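Local coordinates for protein transcriptional regulator, IclR family (Ruegeria sp. TM1040, PDB 3R4K) that probably regulates transcription, binding DNA through an N-terminal helix-turn-helix domain and perhaps sensing a small-molecule effector through its C-terminal domain, at residues T97-L102 and V123-A128. Numbering follows the deposited sequence.
Sequences TTHLSL and VMMEDA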
loop_
_atom_site.group_PDB
_atom_site.type_symbol
_atom_site.label_atom_id
_atom_site.label_comp_id
_atom_site.label_asym_id
_atom_site.label_seq_id
_atom_site.Cartn_x
_atom_site.Cartn_y
_atom_site.Cartn_z
ATOM N N THR A 97 -24.955 -16.185 6.280
ATOM C CA THR A 97 -24.127 -15.785 5.145
ATOM C C THR A 97 -23.400 -14.501 5.482
ATOM O O THR A 97 -24.019 -13.554 5.965
ATOM C CB THR A 97 -25.011 -15.618 3.893
ATOM O OG1 THR A 97 -25.652 -16.874 3.640
ATOM C CG2 THR A 97 -24.218 -15.136 2.648
ATOM N N THR A 98 -22.096 -14.467 5.215
ATOM C CA THR A 98 -21.276 -13.281 5.446
ATOM C C THR A 98 -20.721 -12.795 4.108
ATOM O O THR A 98 -20.513 -13.606 3.211
ATOM C CB THR A 98 -20.178 -13.573 6.471
ATOM O OG1 THR A 98 -19.387 -14.657 5.990
ATOM C CG2 THR A 98 -20.736 -13.922 7.846
ATOM N N HIS A 99 -20.513 -11.488 3.957
ATOM C CA HIS A 99 -19.952 -10.966 2.719
ATOM C C HIS A 99 -19.179 -9.671 2.919
ATOM O O HIS A 99 -19.492 -8.866 3.799
ATOM C CB HIS A 99 -21.006 -10.799 1.604
ATOM C CG HIS A 99 -22.129 -9.864 1.902
ATOM N ND1 HIS A 99 -22.205 -8.613 1.300
ATOM C CD2 HIS A 99 -23.234 -10.057 2.662
ATOM C CE1 HIS A 99 -23.324 -8.069 1.751
ATOM N NE2 HIS A 99 -23.982 -8.906 2.571
ATOM N N LEU A 100 -18.135 -9.504 2.102
ATOM C CA LEU A 100 -17.297 -8.321 2.066
ATOM C C LEU A 100 -17.597 -7.566 0.786
ATOM O O LEU A 100 -17.560 -8.132 -0.309
ATOM C CB LEU A 100 -15.793 -8.674 2.174
ATOM C CG LEU A 100 -14.785 -7.506 2.052
ATOM C CD1 LEU A 100 -14.903 -6.504 3.223
ATOM C CD2 LEU A 100 -13.351 -8.034 1.860
ATOM N N SER A 101 -17.939 -6.292 0.929
ATOM C CA SER A 101 -18.200 -5.429 -0.218
ATOM C C SER A 101 -17.162 -4.316 -0.215
ATOM O O SER A 101 -16.729 -3.859 0.861
ATOM C CB SER A 101 -19.628 -4.895 -0.205
ATOM O OG SER A 101 -19.900 -4.179 0.985
ATOM N N LEU A 102 -16.691 -3.945 -1.417
ATOM C CA LEU A 102 -15.654 -2.923 -1.539
ATOM C C LEU A 102 -16.072 -1.805 -2.450
ATOM O O LEU A 102 -16.788 -2.024 -3.425
ATOM C CB LEU A 102 -14.335 -3.517 -2.064
ATOM C CG LEU A 102 -13.638 -4.564 -1.220
ATOM C CD1 LEU A 102 -12.522 -5.224 -2.018
ATOM C CD2 LEU A 102 -13.089 -3.970 0.071
ATOM N N VAL A 123 -29.112 -17.070 2.893
ATOM C CA VAL A 123 -29.187 -15.908 2.020
ATOM C C VAL A 123 -28.131 -16.168 0.932
ATOM O O VAL A 123 -26.939 -16.279 1.244
ATOM C CB VAL A 123 -28.989 -14.558 2.749
ATOM C CG1 VAL A 123 -29.066 -13.403 1.757
ATOM C CG2 VAL A 123 -30.004 -14.375 3.865
HETATM N N MSE A 124 -28.566 -16.361 -0.313
HETATM C CA MSE A 124 -27.641 -16.654 -1.397
HETATM C C MSE A 124 -27.149 -15.369 -2.086
HETATM O O MSE A 124 -27.880 -14.390 -2.185
HETATM C CB MSE A 124 -28.267 -17.608 -2.399
HETATM C CG MSE A 124 -27.514 -17.632 -3.715
HETATM SE SE MSE A 124 -28.042 -18.987 -4.961
HETATM C CE MSE A 124 -28.320 -17.802 -6.579
HETATM N N MSE A 125 -25.874 -15.391 -2.527
HETATM C CA MSE A 125 -25.186 -14.293 -3.192
HETATM C C MSE A 125 -24.462 -14.726 -4.446
HETATM O O MSE A 125 -24.239 -15.918 -4.702
HETATM C CB MSE A 125 -24.131 -13.693 -2.265
HETATM C CG MSE A 125 -24.569 -13.595 -0.855
HETATM SE SE MSE A 125 -24.261 -11.865 -0.227
HETATM C CE MSE A 125 -25.432 -10.743 -1.409
ATOM N N GLU A 126 -24.022 -13.709 -5.184
ATOM C CA GLU A 126 -23.183 -13.792 -6.365
ATOM C C GLU A 126 -22.158 -12.694 -6.223
ATOM O O GLU A 126 -22.494 -11.590 -5.750
ATOM C CB GLU A 126 -24.008 -13.650 -7.650
ATOM C CG GLU A 126 -23.498 -14.510 -8.790
ATOM C CD GLU A 126 -24.310 -14.386 -10.063
ATOM O OE1 GLU A 126 -23.731 -13.977 -11.095
ATOM O OE2 GLU A 126 -25.521 -14.706 -10.033
ATOM N N ASP A 127 -20.891 -12.991 -6.540
ATOM C CA ASP A 127 -19.874 -11.950 -6.423
ATOM C C ASP A 127 -20.043 -10.961 -7.572
ATOM O O ASP A 127 -20.594 -11.318 -8.619
ATOM C CB ASP A 127 -18.462 -12.547 -6.346
ATOM C CG ASP A 127 -18.184 -13.239 -5.020
ATOM O OD1 ASP A 127 -18.745 -12.791 -3.976
ATOM O OD2 ASP A 127 -17.404 -14.220 -5.017
ATOM N N ALA A 128 -19.643 -9.705 -7.329
ATOM C CA ALA A 128 -19.737 -8.534 -8.213
ATOM C C ALA A 128 -21.173 -7.958 -8.227
ATOM O O ALA A 128 -21.511 -7.154 -9.103
ATOM C CB ALA A 128 -19.256 -8.849 -9.631
HETATM O O HOH W 1 -27.899 -16.484 5.738
#
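Thr97 donates its hydroxyl to the backbone of Val123: OG1 lies 2.8 Å from Val123 O, approaching in the plane of the carbonyl at one of its lone pairs, with a C=O...OG1 angle of 133°. A water ties the same two residues together a second time, accepting from Thr97 N at 3.0 Å and from Val123 N at 3.1 Å. With chi1 at -59°, the other branch of Thr97, its methyl CG2, stands anti to the backbone N and packs on CG of selenomethionine Met125 at 3.8 Å. Beyond CG the Met125 chain bends twice, bringing its selenium over one face of the His99 imidazole. Met125 SE sits 3.8 Å from the centroid of the His99 ring and 24° off its normal, a Met-aromatic contact made here by selenium.

Behind this first shell, His99 ND1 makes a weak hydrogen bond to Ser110 OG, the backbone N-H of Met125 donates to Tyr115 OH, and Asp127 OD1 is hydrogen-bonded to His113 ND1. Helix 79-94 packs on Thr98 and Leu100 from the sheet's other side. The loop runs alongside strand 97-104, drawing away after Thr97-Val123, in the profilin-like, GAF-related C-terminal domain of IclR regulators.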